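Local coordinates for protein alanine dehydrogenase (Archaeoglobus fulgidus, PDB 1OMO) that catalyses the NAD(+)-dependent oxidative deamination of L-alanine to pyruvate, and the reverse reductive amination, as a homodimer, at residues T105-G110 with A137-E142; V237-E242 with F288-L293. All blocks are in the same frame, centred on the assembly; numbering follows the deposited sequence.

Overall arrangement
From the N terminus the chain first builds most of the mixed sheet, then enters helix 102-120. Contact 1 closes the first loop, packing helix 135-147 on 105-110 of helix 102-120 after strand 127-131, the first strand of the parallel NAD-binding sheet in chain order. Contact 2 comes wholly later: strand 234-238 ends within 237-242, and the chain returns through strand 285-289 to lay 288-293 beside it, joining the ends of these neighbouring parallel strands before helix 294-311. The two loops follow in series, neither nested nor crossed, with centres about 15 Å apart. They meet at the nicotinamide end of NAD, where Arg-108 NH1 lies 3.3 Å from Gly-292 CA.

Contact 1: T105-G110 with A137-E142; sequences TSLRTG and AYFQLE. With NAD (nicotinamide-adenine-dinucleotide), chain D.
Phe-139 lays one face of its ring against Ser-106, joining helix 135-147 of the Rossmann-type NAD domain to helix 102-120. Ser-106 CB stands over that face, displaced toward the rim, in a CH-pi contact 3.8 Å from the ring centroid; its closest ring atom is CE1, at 3.5 Å. Phe-139 CG is anti to its own carbonyl carbon (chi1 -73°), and the ring reaches across to the neighbouring helix. On the CD2 side the ring meets the backbone of Leu-107, whose CA is 3.7 Å from Phe-139 CD2, while the leucine side chain crosses the phenylalanine at about a right angle. The Leu-107 side chain also touches Met-17 and Ala-20 of helix 17-32.

Gly-110 lets the helices come close. Its CA lies 3.6 Å from Phe-139 O, and a CB here would run into Phe-139 CB. The segment axes approach to 8.1 Å and cross at -45°. Gln-140 completes the interface: its chain bends at chi2 (79°), which turns CD; NE2 lies near Thr-109 O and Gly-110 CA, too far from the oxygen for a hydrogen bond.

Another side of helix 102-120 serves the cofactor. Arg-108 NH1 donates to NAD O7N at 2.9 Å in a distinctly bent bond, although the oxygen sits in the guanidinium plane at its edge. Thr-105 CG2 covers the centre of one guanidinium face, and a salt bridge from NE to Asp-297 gives the group a second hold. NH1 also makes a weak bond to Thr-109 OG1. That hydroxyl is committed as a donor to Thr-105 O at 2.6 Å, which fixes its rotation beside the nicotinamide ring, with Thr-109 OG1 only 3.0 Å from NAD C4N.

Contact 2: V237-E242 with F288-L293; sequences VVDDLE and FDSTGL. With NAD (nicotinamide-adenine-dinucleotide), chain D.
Asp-239 OD1 accepts three hydrogen bonds from the turn after strand 285-289. Thr-291 N reaches it at a doubtfully short 2.5 Å from above the carboxylate plane, Gly-292 N at 2.7 Å nearly along the C-O axis, and Thr-291 OG1 at 3.2 Å on the anti side. The threonine hydroxyl is also bonded to Gln-243. An alanine in place of Asp-239 would probably leave the amides of Thr-291 and Gly-292 without their acceptor and free the turn to shift beside the nicotinamide.

Just before Asp-239 the strands pair in parallel: Asp-289 N donates to Val-237 O at 2.9 Å, and Asp-239 N bonds weakly to Asp-289 O. Val-238 CG1 rests on Asp-289 CB, the side chains side by side. Leu-293 slides past Asp-239 in the opposite direction, its CD2 3.4 Å from OD1, and also meets Asp-240 CB. Asp-239 OD2 lies 3.7 Å from Phe-288 CZ, carboxylate and ring planes 89° apart.

Gly-292 CA comes within 3.0 Å of NAD O7N, where a CB would clash, and Ser-290 O lies 3.2 Å from NAD N7N. Such cofactor contact by loops at the C-terminal ends of parallel strands is characteristic of a Rossmann-fold dinucleotide site.

Contact 1: T105-G110 with A137-E142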
ATOM      1  N   THR A 105      10.379   6.534 -11.402  1.00 17.62           N
ATOM      2  CA  THR A 105      11.011   5.440 -10.655  1.00 16.31           C
ATOM      3  C   THR A 105      12.431   5.269 -11.249  1.00 15.68           C
ATOM      4  O   THR A 105      13.414   5.118 -10.514  1.00 13.72           O
ATOM      5  CB  THR A 105      10.194   4.118 -10.785  1.00 17.99           C
ATOM      6  OG1 THR A 105       8.962   4.255 -10.066  1.00 17.24           O
ATOM      7  CG2 THR A 105      10.976   2.924 -10.266  1.00 15.00           C
ATOM      8  N   SER A 106      12.539   5.337 -12.577  1.00 15.17           N
ATOM      9  CA  SER A 106      13.850   5.200 -13.245  1.00 15.46           C
ATOM     10  C   SER A 106      14.714   6.420 -12.915  1.00 16.00           C
ATOM     11  O   SER A 106      15.899   6.294 -12.570  1.00 16.22           O
ATOM     12  CB  SER A 106      13.688   5.101 -14.774  1.00 12.98           C
ATOM     13  OG  SER A 106      13.320   3.790 -15.150  1.00 15.31           O
ATOM     14  N   LEU A 107      14.086   7.592 -12.989  1.00 18.01           N
ATOM     15  CA  LEU A 107      14.740   8.867 -12.726  1.00 16.99           C
ATOM     16  C   LEU A 107      15.355   8.905 -11.338  1.00 17.80           C
ATOM     17  O   LEU A 107      16.547   9.188 -11.202  1.00 17.92           O
ATOM     18  CB  LEU A 107      13.739  10.010 -12.861  1.00 17.00           C
ATOM     19  CG  LEU A 107      14.154  11.365 -13.458  1.00 21.38           C
ATOM     20  CD1 LEU A 107      13.684  12.473 -12.540  1.00 20.54           C
ATOM     21  CD2 LEU A 107      15.616  11.461 -13.698  1.00 17.47           C
ATOM     22  N   ARG A 108      14.564   8.611 -10.298  1.00 16.64           N
ATOM     23  CA  ARG A 108      15.097   8.701  -8.958  1.00 15.12           C
ATOM     24  C   ARG A 108      16.083   7.576  -8.615  1.00 15.35           C
ATOM     25  O   ARG A 108      16.808   7.669  -7.636  1.00 15.75           O
ATOM     26  CB  ARG A 108      13.974   8.802  -7.921  1.00 13.14           C
ATOM     27  CG  ARG A 108      12.967   7.650  -7.850  1.00 16.54           C
ATOM     28  CD  ARG A 108      13.536   6.314  -7.348  1.00 14.12           C
ATOM     29  NE  ARG A 108      12.486   5.457  -6.776  1.00 16.43           N
ATOM     30  CZ  ARG A 108      12.585   4.135  -6.617  1.00 16.72           C
ATOM     31  NH1 ARG A 108      13.679   3.499  -7.007  1.00 16.75           N
ATOM     32  NH2 ARG A 108      11.620   3.453  -6.002  1.00 15.67           N
ATOM     33  N   THR A 109      16.110   6.519  -9.411  1.00 15.52           N
ATOM     34  CA  THR A 109      17.070   5.436  -9.166  1.00 15.00           C
ATOM     35  C   THR A 109      18.346   5.983  -9.774  1.00 13.87           C
ATOM     36  O   THR A 109      19.425   5.874  -9.188  1.00 15.02           O
ATOM     37  CB  THR A 109      16.641   4.122  -9.873  1.00 16.55           C
ATOM     38  OG1 THR A 109      15.307   3.789  -9.437  1.00 17.36           O
ATOM     39  CG2 THR A 109      17.610   2.977  -9.511  1.00 11.31           C
ATOM     40  N   GLY A 110      18.218   6.616 -10.930  1.00 11.28           N
ATOM     41  CA  GLY A 110      19.392   7.217 -11.514  1.00 12.94           C
ATOM     42  C   GLY A 110      19.969   8.249 -10.555  1.00 15.54           C
ATOM     43  O   GLY A 110      21.175   8.245 -10.261  1.00 14.95           O
ATOM     44  N   ALA A 137      20.732   2.028 -17.027  1.00 18.38           N
ATOM     45  CA  ALA A 137      22.106   2.462 -17.258  1.00 18.35           C
ATOM     46  C   ALA A 137      22.131   3.909 -17.737  1.00 19.31           C
ATOM     47  O   ALA A 137      22.973   4.688 -17.286  1.00 16.41           O
ATOM     48  CB  ALA A 137      22.819   1.569 -18.282  1.00 18.56           C
ATOM     49  N   TYR A 138      21.219   4.259 -18.648  1.00 17.84           N
ATOM     50  CA  TYR A 138      21.160   5.626 -19.149  1.00 18.52           C
ATOM     51  C   TYR A 138      20.905   6.604 -17.996  1.00 19.48           C
ATOM     52  O   TYR A 138      21.590   7.628 -17.888  1.00 19.83           O
ATOM     53  CB  TYR A 138      20.070   5.788 -20.217  1.00 16.79           C
ATOM     54  CG  TYR A 138      20.371   5.066 -21.523  1.00 20.10           C
ATOM     55  CD1 TYR A 138      20.091   3.697 -21.678  1.00 20.69           C
ATOM     56  CD2 TYR A 138      20.953   5.748 -22.613  1.00 19.88           C
ATOM     57  CE1 TYR A 138      20.377   3.026 -22.885  1.00 19.03           C
ATOM     58  CE2 TYR A 138      21.238   5.102 -23.795  1.00 18.55           C
ATOM     59  CZ  TYR A 138      20.946   3.743 -23.934  1.00 21.90           C
ATOM     60  OH  TYR A 138      21.221   3.115 -25.132  1.00 18.48           O
ATOM     61  N   PHE A 139      19.955   6.287 -17.118  1.00 18.43           N
ATOM     62  CA  PHE A 139      19.685   7.193 -16.009  1.00 19.49           C
ATOM     63  C   PHE A 139      20.859   7.309 -15.061  1.00 19.39           C
ATOM     64  O   PHE A 139      21.106   8.365 -14.510  1.00 17.74           O
ATOM     65  CB  PHE A 139      18.447   6.773 -15.233  1.00 17.53           C
ATOM     66  CG  PHE A 139      17.179   7.034 -15.972  1.00 20.81           C
ATOM     67  CD1 PHE A 139      16.635   6.061 -16.818  1.00 19.56           C
ATOM     68  CD2 PHE A 139      16.553   8.274 -15.871  1.00 19.89           C
ATOM     69  CE1 PHE A 139      15.502   6.319 -17.548  1.00 19.74           C
ATOM     70  CE2 PHE A 139      15.409   8.548 -16.598  1.00 20.37           C
ATOM     71  CZ  PHE A 139      14.874   7.568 -17.447  1.00 20.79           C
ATOM     72  N   GLN A 140      21.588   6.223 -14.874  1.00 19.58           N
ATOM     73  CA  GLN A 140      22.733   6.269 -13.990  1.00 20.33           C
ATOM     74  C   GLN A 140      23.783   7.201 -14.644  1.00 21.26           C
ATOM     75  O   GLN A 140      24.340   8.081 -13.985  1.00 21.58           O
ATOM     76  CB  GLN A 140      23.274   4.862 -13.819  1.00 20.19           C
ATOM     77  CG  GLN A 140      24.060   4.651 -12.587  1.00 24.96           C
ATOM     78  CD  GLN A 140      23.209   4.456 -11.329  1.00 23.76           C
ATOM     79  OE1 GLN A 140      23.727   4.575 -10.228  1.00 24.54           O
ATOM     80  NE2 GLN A 140      21.925   4.150 -11.485  1.00 22.34           N
ATOM     81  N   LEU A 141      24.025   7.000 -15.941  1.00 19.12           N
ATOM     82  CA  LEU A 141      24.982   7.786 -16.711  1.00 19.18           C
ATOM     83  C   LEU A 141      24.673   9.273 -16.596  1.00 20.84           C
ATOM     84  O   LEU A 141      25.564  10.059 -16.334  1.00 20.91           O
ATOM     85  CB  LEU A 141      24.930   7.356 -18.181  1.00 21.10           C
ATOM     86  CG  LEU A 141      25.860   7.891 -19.287  1.00 22.49           C
ATOM     87  CD1 LEU A 141      25.346   9.190 -19.768  1.00 24.61           C
ATOM     88  CD2 LEU A 141      27.298   8.025 -18.807  1.00 18.94           C
ATOM     89  N   GLU A 142      23.407   9.642 -16.780  1.00 19.36           N
ATOM     90  CA  GLU A 142      22.995  11.029 -16.704  1.00 19.45           C
ATOM     91  C   GLU A 142      23.155  11.632 -15.303  1.00 19.01           C
ATOM     92  O   GLU A 142      23.523  12.783 -15.176  1.00 17.98           O
ATOM     93  CB  GLU A 142      21.543  11.199 -17.174  1.00 18.48           C
ATOM     94  CG  GLU A 142      21.329  10.948 -18.643  1.00 21.92           C
ATOM     95  CD  GLU A 142      21.952  12.011 -19.552  1.00 25.45           C
ATOM     96  OE1 GLU A 142      22.029  11.769 -20.782  1.00 24.49           O
ATOM     97  OE2 GLU A 142      22.350  13.086 -19.052  1.00 24.59           O
TER
HETATM   98  PA  NAD D 400      16.263  -3.539 -18.987  1.00 42.62           P
HETATM   99  O1A NAD D 400      15.735  -4.891 -19.296  1.00 41.84           O
HETATM  100  O2A NAD D 400      15.961  -2.386 -19.955  1.00 43.02           O
HETATM  101  O5B NAD D 400      17.875  -3.392 -18.659  1.00 39.47           O
HETATM  102  C5B NAD D 400      18.710  -4.556 -18.253  1.00 35.24           C
HETATM  103  C4B NAD D 400      19.813  -4.712 -19.332  1.00 32.55           C
HETATM  104  O4B NAD D 400      20.624  -5.856 -18.813  1.00 28.95           O
HETATM  105  C3B NAD D 400      19.362  -5.229 -20.780  1.00 31.27           C
HETATM  106  O3B NAD D 400      19.838  -4.310 -21.842  1.00 28.82           O
HETATM  107  C2B NAD D 400      19.936  -6.661 -20.912  1.00 28.97           C
HETATM  108  O2B NAD D 400      20.216  -7.171 -22.165  1.00 27.63           O
HETATM  109  C1B NAD D 400      21.132  -6.573 -19.914  1.00 29.36           C
HETATM  110  N9A NAD D 400      21.493  -7.832 -19.330  1.00 28.41           N
HETATM  111  C8A NAD D 400      20.737  -8.894 -18.877  1.00 30.16           C
HETATM  112  N7A NAD D 400      21.458  -9.878 -18.382  1.00 31.29           N
HETATM  113  C5A NAD D 400      22.734  -9.530 -18.478  1.00 26.49           C
HETATM  114  C6A NAD D 400      23.969 -10.209 -18.083  1.00 26.41           C
HETATM  115  N6A NAD D 400      23.961 -11.402 -17.546  1.00 24.99           N
HETATM  116  N1A NAD D 400      25.129  -9.499 -18.341  1.00 24.17           N
HETATM  117  C2A NAD D 400      25.160  -8.270 -18.909  1.00 27.02           C
HETATM  118  N3A NAD D 400      23.994  -7.580 -19.311  1.00 25.01           N
HETATM  119  C4A NAD D 400      22.805  -8.245 -19.058  1.00 27.03           C
HETATM  120  O3  NAD D 400      15.949  -2.922 -17.473  1.00 35.43           O
HETATM  121  PN  NAD D 400      16.262  -1.455 -16.676  1.00 38.15           P
HETATM  122  O1N NAD D 400      17.208  -0.663 -17.540  1.00 40.39           O
HETATM  123  O2N NAD D 400      14.950  -0.885 -16.176  1.00 37.75           O
HETATM  124  O5D NAD D 400      17.134  -2.103 -15.387  1.00 39.15           O
HETATM  125  C5D NAD D 400      16.394  -3.392 -14.870  1.00 41.45           C
HETATM  126  C4D NAD D 400      16.985  -3.916 -13.603  1.00 44.01           C
HETATM  127  O4D NAD D 400      16.973  -2.766 -12.587  1.00 45.94           O
HETATM  128  C3D NAD D 400      16.174  -5.053 -12.906  1.00 43.52           C
HETATM  129  O3D NAD D 400      17.001  -5.875 -12.061  1.00 42.92           O
HETATM  130  C2D NAD D 400      15.151  -4.220 -12.127  1.00 42.97           C
HETATM  131  O2D NAD D 400      14.309  -4.956 -11.302  1.00 41.14           O
HETATM  132  C1D NAD D 400      16.118  -3.148 -11.435  1.00 44.29           C
HETATM  133  N1N NAD D 400      15.591  -1.805 -11.009  1.00 44.63           N
HETATM  134  C2N NAD D 400      15.965  -1.475  -9.634  1.00 44.12           C
HETATM  135  C3N NAD D 400      15.650  -0.119  -9.256  1.00 44.92           C
HETATM  136  C7N NAD D 400      16.062   0.237  -7.704  1.00 45.93           C
HETATM  137  O7N NAD D 400      15.446   1.178  -7.126  1.00 46.39           O
HETATM  138  N7N NAD D 400      17.067  -0.491  -7.120  1.00 46.40           N
HETATM  139  C4N NAD D 400      15.056   0.872 -10.072  1.00 43.63           C
HETATM  140  C5N NAD D 400      14.744   0.404 -11.414  1.00 43.73           C
HETATM  141  C6N NAD D 400      15.011  -0.898 -11.867  1.00 44.10           C

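Contact 2: V237-E242 with F288-L293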
ATOM      1  N   VAL A 237      27.600   0.092   1.410  1.00 19.06           N
ATOM      2  CA  VAL A 237      26.699   1.120   1.884  1.00 19.28           C
ATOM      3  C   VAL A 237      25.333   0.848   1.248  1.00 19.41           C
ATOM      4  O   VAL A 237      25.163   0.964   0.026  1.00 18.40           O
ATOM      5  CB  VAL A 237      27.233   2.540   1.521  1.00 19.50           C
ATOM      6  CG1 VAL A 237      26.209   3.654   1.906  1.00 17.60           C
ATOM      7  CG2 VAL A 237      28.517   2.786   2.320  1.00 18.36           C
ATOM      8  N   VAL A 238      24.358   0.483   2.078  1.00 16.55           N
ATOM      9  CA  VAL A 238      23.058   0.193   1.528  1.00 17.62           C
ATOM     10  C   VAL A 238      22.082   1.372   1.537  1.00 18.68           C
ATOM     11  O   VAL A 238      22.311   2.441   2.085  1.00 17.85           O
ATOM     12  CB  VAL A 238      22.361  -1.016   2.227  1.00 15.74           C
ATOM     13  CG1 VAL A 238      23.313  -2.192   2.353  1.00 14.96           C
ATOM     14  CG2 VAL A 238      21.827  -0.600   3.580  1.00 14.80           C
ATOM     15  N   ASP A 239      20.974   1.096   0.875  1.00 19.02           N
ATOM     16  CA  ASP A 239      19.819   1.934   0.684  1.00 18.57           C
ATOM     17  C   ASP A 239      19.030   1.979   1.984  1.00 20.16           C
ATOM     18  O   ASP A 239      18.757   3.013   2.582  1.00 20.63           O
ATOM     19  CB  ASP A 239      18.911   1.228  -0.315  1.00 19.41           C
ATOM     20  CG  ASP A 239      18.491   2.122  -1.341  1.00 21.01           C
ATOM     21  OD1 ASP A 239      17.764   1.706  -2.241  1.00 20.69           O
ATOM     22  OD2 ASP A 239      18.928   3.288  -1.231  1.00 27.83           O
ATOM     23  N   ASP A 240      18.609   0.788   2.353  1.00 18.36           N
ATOM     24  CA  ASP A 240      17.798   0.561   3.503  1.00 20.79           C
ATOM     25  C   ASP A 240      18.288  -0.778   3.921  1.00 21.93           C
ATOM     26  O   ASP A 240      18.312  -1.711   3.123  1.00 22.59           O
ATOM     27  CB  ASP A 240      16.351   0.472   3.063  1.00 23.35           C
ATOM     28  CG  ASP A 240      15.449   0.062   4.177  1.00 27.25           C
ATOM     29  OD1 ASP A 240      14.925   0.959   4.858  1.00 32.60           O
ATOM     30  OD2 ASP A 240      15.283  -1.158   4.404  1.00 29.68           O
ATOM     31  N   LEU A 241      18.710  -0.894   5.157  1.00 22.03           N
ATOM     32  CA  LEU A 241      19.229  -2.161   5.599  1.00 24.92           C
ATOM     33  C   LEU A 241      18.284  -3.342   5.347  1.00 25.29           C
ATOM     34  O   LEU A 241      18.683  -4.337   4.723  1.00 25.31           O
ATOM     35  CB  LEU A 241      19.605  -2.090   7.079  1.00 25.11           C
ATOM     36  CG  LEU A 241      20.156  -3.412   7.610  1.00 27.92           C
ATOM     37  CD1 LEU A 241      21.328  -3.891   6.752  1.00 28.39           C
ATOM     38  CD2 LEU A 241      20.573  -3.225   9.076  1.00 29.29           C
ATOM     39  N   GLU A 242      17.036  -3.248   5.798  1.00 24.92           N
ATOM     40  CA  GLU A 242      16.130  -4.377   5.621  1.00 24.80           C
ATOM     41  C   GLU A 242      15.765  -4.728   4.175  1.00 22.69           C
ATOM     42  O   GLU A 242      15.632  -5.904   3.837  1.00 18.94           O
ATOM     43  CB  GLU A 242      14.878  -4.187   6.469  1.00 27.57           C
ATOM     44  CG  GLU A 242      14.456  -5.497   7.173  1.00 35.36           C
ATOM     45  CD  GLU A 242      15.503  -6.076   8.152  1.00 37.00           C
ATOM     46  OE1 GLU A 242      15.407  -7.287   8.457  1.00 40.94           O
ATOM     47  OE2 GLU A 242      16.409  -5.343   8.621  1.00 39.51           O
ATOM     48  N   PHE A 288      27.548   0.694  -3.250  1.00 15.92           N
ATOM     49  CA  PHE A 288      26.265   1.256  -2.901  1.00 15.79           C
ATOM     50  C   PHE A 288      25.224   0.208  -3.395  1.00 17.08           C
ATOM     51  O   PHE A 288      25.064  -0.007  -4.593  1.00 15.63           O
ATOM     52  CB  PHE A 288      26.006   2.598  -3.599  1.00 14.34           C
ATOM     53  CG  PHE A 288      24.571   3.073  -3.468  1.00 16.29           C
ATOM     54  CD1 PHE A 288      23.811   3.379  -4.590  1.00 14.34           C
ATOM     55  CD2 PHE A 288      23.990   3.225  -2.216  1.00 15.29           C
ATOM     56  CE1 PHE A 288      22.493   3.835  -4.463  1.00 16.14           C
ATOM     57  CE2 PHE A 288      22.688   3.679  -2.081  1.00 15.82           C
ATOM     58  CZ  PHE A 288      21.929   3.991  -3.205  1.00 14.31           C
ATOM     59  N   ASP A 289      24.556  -0.436  -2.444  1.00 17.92           N
ATOM     60  CA  ASP A 289      23.516  -1.427  -2.684  1.00 17.52           C
ATOM     61  C   ASP A 289      22.161  -0.696  -2.735  1.00 17.29           C
ATOM     62  O   ASP A 289      21.587  -0.337  -1.702  1.00 17.20           O
ATOM     63  CB  ASP A 289      23.496  -2.442  -1.545  1.00 16.94           C
ATOM     64  CG  ASP A 289      22.794  -3.715  -1.927  1.00 19.61           C
ATOM     65  OD1 ASP A 289      22.894  -4.688  -1.167  1.00 23.05           O
ATOM     66  OD2 ASP A 289      22.146  -3.758  -2.996  1.00 20.23           O
ATOM     67  N   SER A 290      21.659  -0.501  -3.948  1.00 16.12           N
ATOM     68  CA  SER A 290      20.425   0.209  -4.156  1.00 16.64           C
ATOM     69  C   SER A 290      19.199  -0.695  -4.326  1.00 17.34           C
ATOM     70  O   SER A 290      19.212  -1.652  -5.099  1.00 17.85           O
ATOM     71  CB  SER A 290      20.625   1.126  -5.362  1.00 13.43           C
ATOM     72  OG  SER A 290      19.455   1.758  -5.791  1.00 14.35           O
ATOM     73  N   THR A 291      18.147  -0.406  -3.570  1.00 16.44           N
ATOM     74  CA  THR A 291      16.924  -1.185  -3.693  1.00 19.51           C
ATOM     75  C   THR A 291      15.708  -0.364  -4.106  1.00 19.03           C
ATOM     76  O   THR A 291      14.724  -0.942  -4.556  1.00 21.73           O
ATOM     77  CB  THR A 291      16.551  -1.948  -2.376  1.00 19.06           C
ATOM     78  OG1 THR A 291      16.262  -1.016  -1.322  1.00 23.94           O
ATOM     79  CG2 THR A 291      17.696  -2.855  -1.928  1.00 21.20           C
ATOM     80  N   GLY A 292      15.762   0.959  -3.959  1.00 20.52           N
ATOM     81  CA  GLY A 292      14.615   1.819  -4.289  1.00 20.72           C
ATOM     82  C   GLY A 292      13.731   2.018  -3.048  1.00 19.94           C
ATOM     83  O   GLY A 292      13.121   1.066  -2.547  1.00 17.97           O
ATOM     84  N   LEU A 293      13.653   3.249  -2.544  1.00 18.70           N
ATOM     85  CA  LEU A 293      12.876   3.484  -1.326  1.00 18.99           C
ATOM     86  C   LEU A 293      11.659   4.381  -1.539  1.00 19.23           C
ATOM     87  O   LEU A 293      11.706   5.313  -2.344  1.00 18.51           O
ATOM     88  CB  LEU A 293      13.780   4.108  -0.266  1.00 21.30           C
ATOM     89  CG  LEU A 293      15.263   3.699  -0.189  1.00 24.58           C
ATOM     90  CD1 LEU A 293      15.959   4.586   0.870  1.00 27.63           C
ATOM     91  CD2 LEU A 293      15.412   2.252   0.155  1.00 21.57           C
TER
HETATM   92  PA  NAD D 400      16.263  -3.539 -18.987  1.00 42.62           P
HETATM   93  O1A NAD D 400      15.735  -4.891 -19.296  1.00 41.84           O
HETATM   94  O2A NAD D 400      15.961  -2.386 -19.955  1.00 43.02           O
HETATM   95  O5B NAD D 400      17.875  -3.392 -18.659  1.00 39.47           O
HETATM   96  C5B NAD D 400      18.710  -4.556 -18.253  1.00 35.24           C
HETATM   97  C4B NAD D 400      19.813  -4.712 -19.332  1.00 32.55           C
HETATM   98  O4B NAD D 400      20.624  -5.856 -18.813  1.00 28.95           O
HETATM   99  C3B NAD D 400      19.362  -5.229 -20.780  1.00 31.27           C
HETATM  100  O3B NAD D 400      19.838  -4.310 -21.842  1.00 28.82           O
HETATM  101  C2B NAD D 400      19.936  -6.661 -20.912  1.00 28.97           C
HETATM  102  O2B NAD D 400      20.216  -7.171 -22.165  1.00 27.63           O
HETATM  103  C1B NAD D 400      21.132  -6.573 -19.914  1.00 29.36           C
HETATM  104  N9A NAD D 400      21.493  -7.832 -19.330  1.00 28.41           N
HETATM  105  C8A NAD D 400      20.737  -8.894 -18.877  1.00 30.16           C
HETATM  106  N7A NAD D 400      21.458  -9.878 -18.382  1.00 31.29           N
HETATM  107  C5A NAD D 400      22.734  -9.530 -18.478  1.00 26.49           C
HETATM  108  C6A NAD D 400      23.969 -10.209 -18.083  1.00 26.41           C
HETATM  109  N6A NAD D 400      23.961 -11.402 -17.546  1.00 24.99           N
HETATM  110  N1A NAD D 400      25.129  -9.499 -18.341  1.00 24.17           N
HETATM  111  C2A NAD D 400      25.160  -8.270 -18.909  1.00 27.02           C
HETATM  112  N3A NAD D 400      23.994  -7.580 -19.311  1.00 25.01           N
HETATM  113  C4A NAD D 400      22.805  -8.245 -19.058  1.00 27.03           C
HETATM  114  O3  NAD D 400      15.949  -2.922 -17.473  1.00 35.43           O
HETATM  115  PN  NAD D 400      16.262  -1.455 -16.676  1.00 38.15           P
HETATM  116  O1N NAD D 400      17.208  -0.663 -17.540  1.00 40.39           O
HETATM  117  O2N NAD D 400      14.950  -0.885 -16.176  1.00 37.75           O
HETATM  118  O5D NAD D 400      17.134  -2.103 -15.387  1.00 39.15           O
HETATM  119  C5D NAD D 400      16.394  -3.392 -14.870  1.00 41.45           C
HETATM  120  C4D NAD D 400      16.985  -3.916 -13.603  1.00 44.01           C
HETATM  121  O4D NAD D 400      16.973  -2.766 -12.587  1.00 45.94           O
HETATM  122  C3D NAD D 400      16.174  -5.053 -12.906  1.00 43.52           C
HETATM  123  O3D NAD D 400      17.001  -5.875 -12.061  1.00 42.92           O
HETATM  124  C2D NAD D 400      15.151  -4.220 -12.127  1.00 42.97           C
HETATM  125  O2D NAD D 400      14.309  -4.956 -11.302  1.00 41.14           O
HETATM  126  C1D NAD D 400      16.118  -3.148 -11.435  1.00 44.29           C
HETATM  127  N1N NAD D 400      15.591  -1.805 -11.009  1.00 44.63           N
HETATM  128  C2N NAD D 400      15.965  -1.475  -9.634  1.00 44.12           C
HETATM  129  C3N NAD D 400      15.650  -0.119  -9.256  1.00 44.92           C
HETATM  130  C7N NAD D 400      16.062   0.237  -7.704  1.00 45.93           C
HETATM  131  O7N NAD D 400      15.446   1.178  -7.126  1.00 46.39           O
HETATM  132  N7N NAD D 400      17.067  -0.491  -7.120  1.00 46.40           N
HETATM  133  C4N NAD D 400      15.056   0.872 -10.072  1.00 43.63           C
HETATM  134  C5N NAD D 400      14.744   0.404 -11.414  1.00 43.73           C
HETATM  135  C6N NAD D 400      15.011  -0.898 -11.867  1.00 44.10           C